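Local coordinates for protein rhamnonate dehydratase (Gibberella zeae PH-1, PDB 3FXG) that probably dehydrates rhamnonate to a 2-keto-3-deoxy sugar acid, as a magnesium-dependent lyase of the enolase superfamily, at residues Gly158-Phe166 with Pro370-Ala378; Ala315-Ala326 with Phe334-Glu345. One frame throughout, in Å; residues are numbered along the deposited sequence.

Contact 1 of 2, residues Gly158-Phe166 with Pro370-Ala378; sequences GATKERLDF and PTKGYLTTA
Leu164 and Leu375 exchange two backbone hydrogen bonds. The one from Leu164 N to Leu375 O is 2.8 Å long and nearly straight, at 176°. They form the hydrogen-bonded pair of a short antiparallel ladder. Arg163 with Thr376 and Asp165 with Tyr374 are the non-hydrogen-bonded pairs beside it. Phe166 N continues the ladder to Gly373 O, and Thr377 N to Glu162 O. Thr377 OG1 also donates to Glu162 OE2 at 2.8 Å, meeting the oxygen from above the carboxylate plane. The Glu162 chain bends at chi2 to bring its carboxylate to that hydroxyl.

On the face that carries Arg163, Asp165 and Tyr374, the guanidinium lies flat on the tyrosine ring. Arg163 CZ sits 3.6 Å from the Tyr374 ring centroid, a cation-pi stack with planes at 14°. With CG anti to the backbone N (chi1 169°), the extended arginine chain reaches across to the Tyr374 ring on the neighbouring strand. Asp165 OD1 takes Arg163 NE at 3.0 Å, close to the guanidinium plane. This salt bridge helps fix the rotation of the stacked group.

Phe166 packs among apolar groups. Pro370 CB stands 3.8 Å from the centroid of the Phe166 ring, almost on its normal, a CH-pi contact. Phe166 CE2 also meets Leu375 CG at 3.8 Å. Pro370 to Gly373 form a type I turn leading into strand 374-376.

Strand 163-169 pairs antiparallel with 374-376 and parallel with 184-187 and 344-347 in the barrel sheet. Tyr332 of helix 329-335 packs against Phe166 and Leu375.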
# COMPACT_ATOMS: atom_id res chain seq x y z
N GLY A 158 4.44 39.20 9.70
CA GLY A 158 4.84 39.83 10.94
C GLY A 158 5.85 39.00 11.73
O GLY A 158 6.55 38.16 11.17
N ALA A 159 5.91 39.23 13.03
CA ALA A 159 6.84 38.50 13.88
C ALA A 159 6.12 37.45 14.71
O ALA A 159 5.24 37.78 15.50
CB ALA A 159 7.59 39.48 14.79
N THR A 160 6.49 36.19 14.51
CA THR A 160 5.89 35.11 15.28
C THR A 160 6.75 34.88 16.52
O THR A 160 6.42 34.08 17.39
CB THR A 160 5.80 33.81 14.46
OG1 THR A 160 7.08 33.49 13.89
CG2 THR A 160 4.77 33.97 13.34
N LYS A 161 7.87 35.60 16.58
CA LYS A 161 8.79 35.55 17.71
C LYS A 161 9.60 36.84 17.69
O LYS A 161 9.79 37.44 16.63
CB LYS A 161 9.72 34.33 17.61
CG LYS A 161 10.41 34.17 16.27
CD LYS A 161 11.14 32.84 16.21
CE LYS A 161 11.16 32.29 14.80
NZ LYS A 161 9.78 32.17 14.25
N GLU A 162 10.05 37.28 18.85
CA GLU A 162 10.81 38.52 18.93
C GLU A 162 12.31 38.27 18.91
O GLU A 162 13.11 39.20 18.77
CB GLU A 162 10.42 39.29 20.19
CG GLU A 162 8.96 39.72 20.20
CD GLU A 162 8.64 40.70 19.07
OE1 GLU A 162 7.57 40.55 18.44
OE2 GLU A 162 9.44 41.63 18.83
N ARG A 163 12.70 37.01 19.03
CA ARG A 163 14.10 36.63 19.02
C ARG A 163 14.32 35.42 18.13
O ARG A 163 13.52 34.49 18.13
CB ARG A 163 14.57 36.34 20.45
CG ARG A 163 15.93 35.70 20.55
CD ARG A 163 16.43 35.75 21.99
NE ARG A 163 17.56 34.85 22.21
CZ ARG A 163 18.45 35.02 23.18
NH1 ARG A 163 18.35 36.05 24.01
NH2 ARG A 163 19.45 34.16 23.32
N LEU A 164 15.41 35.44 17.36
CA LEU A 164 15.75 34.34 16.47
C LEU A 164 17.01 33.66 17.01
O LEU A 164 18.07 34.27 17.06
CB LEU A 164 16.03 34.86 15.06
CG LEU A 164 15.27 34.23 13.89
CD1 LEU A 164 15.89 34.73 12.58
CD2 LEU A 164 15.33 32.71 13.95
N ASP A 165 16.88 32.40 17.41
CA ASP A 165 18.01 31.64 17.94
C ASP A 165 18.74 30.89 16.83
O ASP A 165 18.11 30.29 15.95
CB ASP A 165 17.54 30.67 19.02
CG ASP A 165 16.99 31.38 20.24
OD1 ASP A 165 17.72 32.22 20.81
OD2 ASP A 165 15.84 31.11 20.63
N PHE A 166 20.07 30.92 16.88
CA PHE A 166 20.91 30.28 15.87
C PHE A 166 21.74 29.12 16.39
O PHE A 166 22.08 29.05 17.57
CB PHE A 166 21.92 31.27 15.29
CG PHE A 166 21.33 32.38 14.47
CD1 PHE A 166 21.72 32.55 13.14
CD2 PHE A 166 20.44 33.29 15.03
CE1 PHE A 166 21.23 33.61 12.38
CE2 PHE A 166 19.96 34.36 14.28
CZ PHE A 166 20.35 34.52 12.96
N PRO A 370 24.77 37.37 14.17
CA PRO A 370 24.51 36.75 15.47
C PRO A 370 25.76 36.47 16.30
O PRO A 370 26.07 35.32 16.62
CB PRO A 370 23.76 35.48 15.09
CG PRO A 370 24.47 35.07 13.84
CD PRO A 370 24.59 36.39 13.09
N THR A 371 26.48 37.53 16.65
CA THR A 371 27.69 37.41 17.45
C THR A 371 27.42 36.75 18.81
O THR A 371 28.32 36.14 19.41
CB THR A 371 28.34 38.79 17.68
OG1 THR A 371 28.82 39.31 16.43
CG2 THR A 371 29.51 38.69 18.65
N LYS A 372 26.19 36.88 19.30
CA LYS A 372 25.79 36.31 20.58
C LYS A 372 24.92 35.06 20.40
O LYS A 372 24.33 34.57 21.35
CB LYS A 372 25.01 37.33 21.41
CG LYS A 372 25.77 38.61 21.75
CD LYS A 372 24.85 39.57 22.49
CE LYS A 372 25.54 40.88 22.82
NZ LYS A 372 25.97 41.61 21.59
N GLY A 373 24.84 34.57 19.17
CA GLY A 373 24.05 33.38 18.90
C GLY A 373 22.57 33.63 18.66
O GLY A 373 21.78 32.69 18.63
N TYR A 374 22.20 34.90 18.50
CA TYR A 374 20.81 35.24 18.26
C TYR A 374 20.67 36.65 17.68
O TYR A 374 21.61 37.45 17.74
CB TYR A 374 20.00 35.16 19.56
CG TYR A 374 20.29 36.28 20.54
CD1 TYR A 374 19.61 37.50 20.46
CD2 TYR A 374 21.27 36.14 21.52
CE1 TYR A 374 19.91 38.55 21.32
CE2 TYR A 374 21.58 37.19 22.39
CZ TYR A 374 20.90 38.39 22.28
OH TYR A 374 21.22 39.43 23.12
N LEU A 375 19.51 36.92 17.11
CA LEU A 375 19.18 38.23 16.56
C LEU A 375 17.78 38.56 17.08
O LEU A 375 17.09 37.69 17.60
CB LEU A 375 19.18 38.23 15.03
CG LEU A 375 20.53 38.12 14.30
CD1 LEU A 375 20.30 38.33 12.81
CD2 LEU A 375 21.51 39.16 14.83
N THR A 376 17.37 39.82 16.93
CA THR A 376 16.06 40.24 17.40
C THR A 376 15.30 40.94 16.28
O THR A 376 15.89 41.30 15.26
CB THR A 376 16.18 41.22 18.57
OG1 THR A 376 16.83 42.41 18.11
CG2 THR A 376 16.98 40.61 19.71
N THR A 377 14.00 41.14 16.48
CA THR A 377 13.19 41.83 15.49
C THR A 377 13.75 43.23 15.28
O THR A 377 13.74 43.76 14.16
CB THR A 377 11.72 41.94 15.93
OG1 THR A 377 11.66 42.36 17.30
CG2 THR A 377 11.02 40.60 15.79
N ALA A 378 14.24 43.83 16.36
CA ALA A 378 14.82 45.16 16.28
C ALA A 378 15.98 45.19 15.29
O ALA A 378 16.13 46.14 14.53
CB ALA A 378 15.30 45.61 17.66

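Contact 2 of 2, residues Ala315-Ala326 with Phe334-Glu345; sequences AAAYDVPVVPHA and FQISQPNTPFQE
The two segments run side by side in the same direction, with CA atoms nearest at Pro321-Asn340, Val322-Thr341 and Ala326-Glu345, and Val322 N donates to Asn340 O at 2.9 Å. The Asn340 amide lies against Ala316 CB at the end of helix 305-316. Its CG lies between the backbone N and the carbonyl carbon (chi1 62°), which lets ND2 donate to Val320 O at 3.1 Å. The same nitrogen also bonds Ala312 O of that helix. Gln335 NE2 makes two bonds, both close to its amide plane. One reaches Val322 O at 2.9 Å, on a lone pair, and the other Phe343 O at 2.8 Å. The first bond crosses to 315-326; the second, within 334-345, holds the buried amide in place.

Helix 305-316 closes in a Schellman motif with Asp319 as the C-prime residue. The chain then runs through 320-326, beside strand 294-295, to the metal end of the enolase-type barrel. His325 lies near the bound magnesium, and its ND1 bonds Asp298. Glu345 OE1 accepts Ala326 N at 2.9 Å on its anti side. Glu345 OE2 takes a hydrogen bond from Thr169 and forms a salt bridge with Lys185. Water 1 donates to Pro324 O and accepts from Glu345 N, bridging the two segments.

Val323 CG2 touches Phe343 CE1 at 3.5 Å, obliquely to the ring. Val322 CG1 comes to the edge of the Phe334 ring, 4.0 Å from CE2. Pro321 CB rests against Pro342 CD at 3.8 Å.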
# COMPACT_ATOMS: atom_id res chain seq x y z
N ALA A 315 4.58 22.62 4.43
CA ALA A 315 5.24 21.95 5.56
C ALA A 315 4.45 22.20 6.85
O ALA A 315 4.34 21.31 7.70
CB ALA A 315 6.67 22.46 5.71
N ALA A 316 3.90 23.40 6.98
CA ALA A 316 3.13 23.78 8.17
C ALA A 316 1.87 22.93 8.36
O ALA A 316 1.42 22.74 9.49
CB ALA A 316 2.75 25.26 8.10
N ALA A 317 1.30 22.45 7.26
CA ALA A 317 0.09 21.62 7.34
C ALA A 317 0.43 20.26 7.96
O ALA A 317 -0.46 19.52 8.36
CB ALA A 317 -0.51 21.44 5.96
N TYR A 318 1.72 19.95 8.01
CA TYR A 318 2.19 18.69 8.59
C TYR A 318 3.13 18.96 9.76
O TYR A 318 3.82 18.05 10.23
CB TYR A 318 2.89 17.87 7.50
CG TYR A 318 1.92 17.35 6.46
CD1 TYR A 318 1.16 16.21 6.70
CD2 TYR A 318 1.73 18.04 5.26
CE1 TYR A 318 0.21 15.77 5.78
CE2 TYR A 318 0.78 17.60 4.33
CZ TYR A 318 0.03 16.47 4.60
OH TYR A 318 -0.92 16.04 3.69
N ASP A 319 3.14 20.20 10.23
CA ASP A 319 3.99 20.61 11.34
C ASP A 319 5.45 20.25 11.14
O ASP A 319 6.17 19.94 12.09
CB ASP A 319 3.48 19.99 12.65
CG ASP A 319 2.08 20.46 13.00
OD1 ASP A 319 1.82 21.68 12.89
OD2 ASP A 319 1.24 19.62 13.38
N VAL A 320 5.90 20.28 9.88
CA VAL A 320 7.29 19.98 9.58
C VAL A 320 8.02 21.32 9.61
O VAL A 320 7.69 22.24 8.86
CB VAL A 320 7.46 19.35 8.18
CG1 VAL A 320 8.94 19.29 7.81
CG2 VAL A 320 6.87 17.95 8.16
N PRO A 321 9.02 21.45 10.49
CA PRO A 321 9.75 22.72 10.55
C PRO A 321 10.59 23.00 9.32
O PRO A 321 11.11 22.09 8.67
CB PRO A 321 10.60 22.58 11.81
CG PRO A 321 10.85 21.11 11.89
CD PRO A 321 9.50 20.52 11.53
N VAL A 322 10.72 24.29 9.00
CA VAL A 322 11.52 24.74 7.87
C VAL A 322 12.64 25.59 8.46
O VAL A 322 12.38 26.60 9.11
CB VAL A 322 10.69 25.62 6.90
CG1 VAL A 322 11.57 26.10 5.76
CG2 VAL A 322 9.51 24.84 6.34
N VAL A 323 13.88 25.15 8.26
CA VAL A 323 15.05 25.88 8.75
C VAL A 323 15.95 26.04 7.53
O VAL A 323 16.76 25.18 7.23
CB VAL A 323 15.80 25.07 9.84
CG1 VAL A 323 17.01 25.86 10.33
CG2 VAL A 323 14.86 24.77 11.00
N PRO A 324 15.79 27.16 6.80
CA PRO A 324 16.59 27.42 5.61
C PRO A 324 18.10 27.36 5.80
O PRO A 324 18.62 27.53 6.90
CB PRO A 324 16.10 28.79 5.14
CG PRO A 324 15.58 29.42 6.39
CD PRO A 324 14.89 28.29 7.08
N HIS A 325 18.80 27.11 4.69
CA HIS A 325 20.25 27.01 4.68
C HIS A 325 20.89 28.39 4.64
O HIS A 325 20.75 29.11 3.65
CB HIS A 325 20.69 26.18 3.47
CG HIS A 325 22.15 26.26 3.17
ND1 HIS A 325 22.70 27.32 2.47
CD2 HIS A 325 23.17 25.43 3.46
CE1 HIS A 325 24.01 27.13 2.35
NE2 HIS A 325 24.32 25.99 2.94
N ALA A 326 21.59 28.76 5.72
CA ALA A 326 22.27 30.05 5.83
C ALA A 326 21.38 31.18 5.32
O ALA A 326 20.36 31.48 5.94
CB ALA A 326 23.58 30.01 5.05
N PHE A 334 12.43 35.71 6.97
CA PHE A 334 11.50 34.61 6.78
C PHE A 334 11.30 33.83 8.08
O PHE A 334 10.16 33.62 8.51
CB PHE A 334 12.02 33.66 5.69
CG PHE A 334 11.18 32.44 5.50
CD1 PHE A 334 9.93 32.53 4.90
CD2 PHE A 334 11.62 31.20 5.96
CE1 PHE A 334 9.13 31.40 4.76
CE2 PHE A 334 10.83 30.07 5.82
CZ PHE A 334 9.58 30.17 5.22
N GLN A 335 12.40 33.41 8.70
CA GLN A 335 12.33 32.65 9.94
C GLN A 335 11.59 33.32 11.08
O GLN A 335 10.93 32.66 11.88
CB GLN A 335 13.74 32.30 10.44
CG GLN A 335 14.46 31.23 9.65
CD GLN A 335 13.56 30.04 9.35
OE1 GLN A 335 12.69 30.13 8.48
NE2 GLN A 335 13.75 28.94 10.06
N ILE A 336 11.70 34.64 11.17
CA ILE A 336 11.05 35.38 12.24
C ILE A 336 9.54 35.54 12.04
O ILE A 336 8.83 35.91 12.98
CB ILE A 336 11.69 36.79 12.38
CG1 ILE A 336 11.46 37.35 13.78
CG2 ILE A 336 11.10 37.73 11.33
CD1 ILE A 336 12.26 36.63 14.85
N SER A 337 9.05 35.24 10.84
CA SER A 337 7.64 35.45 10.53
C SER A 337 6.68 34.28 10.37
O SER A 337 5.47 34.50 10.27
CB SER A 337 7.55 36.29 9.26
OG SER A 337 8.09 35.57 8.16
N GLN A 338 7.18 33.05 10.33
CA GLN A 338 6.30 31.91 10.13
C GLN A 338 6.00 31.10 11.38
O GLN A 338 6.71 31.20 12.39
CB GLN A 338 6.88 31.00 9.04
CG GLN A 338 7.22 31.73 7.75
CD GLN A 338 6.01 32.33 7.07
OE1 GLN A 338 5.90 33.55 6.92
NE2 GLN A 338 5.08 31.48 6.65
N PRO A 339 4.94 30.28 11.34
CA PRO A 339 4.60 29.47 12.51
C PRO A 339 5.48 28.24 12.68
O PRO A 339 5.62 27.72 13.79
CB PRO A 339 3.14 29.10 12.25
CG PRO A 339 3.08 29.01 10.75
CD PRO A 339 3.86 30.24 10.34
N ASN A 340 6.09 27.77 11.59
CA ASN A 340 6.93 26.57 11.62
C ASN A 340 8.39 26.79 11.23
O ASN A 340 8.98 25.98 10.51
CB ASN A 340 6.31 25.50 10.72
CG ASN A 340 6.24 25.93 9.27
OD1 ASN A 340 6.00 27.10 8.96
ND2 ASN A 340 6.44 24.98 8.35
N THR A 341 8.98 27.88 11.72
CA THR A 341 10.38 28.21 11.43
C THR A 341 11.01 28.53 12.79
O THR A 341 11.24 29.70 13.12
CB THR A 341 10.46 29.42 10.48
OG1 THR A 341 9.60 30.46 10.96
CG2 THR A 341 10.02 29.02 9.08
N PRO A 342 11.32 27.49 13.58
CA PRO A 342 11.91 27.50 14.92
C PRO A 342 13.25 28.17 15.19
O PRO A 342 13.46 28.75 16.25
CB PRO A 342 11.92 26.03 15.30
CG PRO A 342 12.22 25.37 14.01
CD PRO A 342 11.29 26.11 13.05
N PHE A 343 14.18 28.06 14.25
CA PHE A 343 15.49 28.66 14.46
C PHE A 343 16.21 28.89 13.15
O PHE A 343 15.67 28.63 12.08
CB PHE A 343 16.32 27.80 15.41
CG PHE A 343 16.25 26.33 15.11
CD1 PHE A 343 17.00 25.78 14.07
CD2 PHE A 343 15.43 25.50 15.86
CE1 PHE A 343 16.92 24.41 13.78
CE2 PHE A 343 15.34 24.13 15.58
CZ PHE A 343 16.09 23.59 14.53
N GLN A 344 17.45 29.36 13.26
CA GLN A 344 18.23 29.69 12.08
C GLN A 344 19.65 29.16 12.10
O GLN A 344 20.25 28.98 13.16
CB GLN A 344 18.26 31.21 11.93
CG GLN A 344 19.22 31.71 10.88
CD GLN A 344 18.56 31.90 9.54
OE1 GLN A 344 19.22 31.84 8.50
NE2 GLN A 344 17.26 32.16 9.55
N GLU A 345 20.19 28.93 10.91
CA GLU A 345 21.56 28.46 10.78
C GLU A 345 22.47 29.63 10.45
O GLU A 345 22.08 30.57 9.75
CB GLU A 345 21.68 27.43 9.66
CG GLU A 345 23.13 27.21 9.21
CD GLU A 345 23.27 26.26 8.04
OE1 GLU A 345 22.47 26.37 7.08
OE2 GLU A 345 24.19 25.42 8.06
O HOH W 1 18.00 28.87 9.00

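Both contacts reach the barrel sheet, where strands 163-169 and 344-347 are neighbours. Contact 2 is largely buried and extends to the magnesium end. Contact 1 is partly buried, and its Phe166 side chain is about 14 Å from the metal. Contact 1 is a regular antiparallel pairing with a charged stack on one face and apolar packing round Phe166. Contact 2 relies more on side-chain amides, one carboxylate and a water to link its irregular segments. They touch where Thr160 N meets Ile336 O at 2.8 Å. Both also reach the second subunit, contact 1 through Ala159 and contact 2 through residues such as Tyr318.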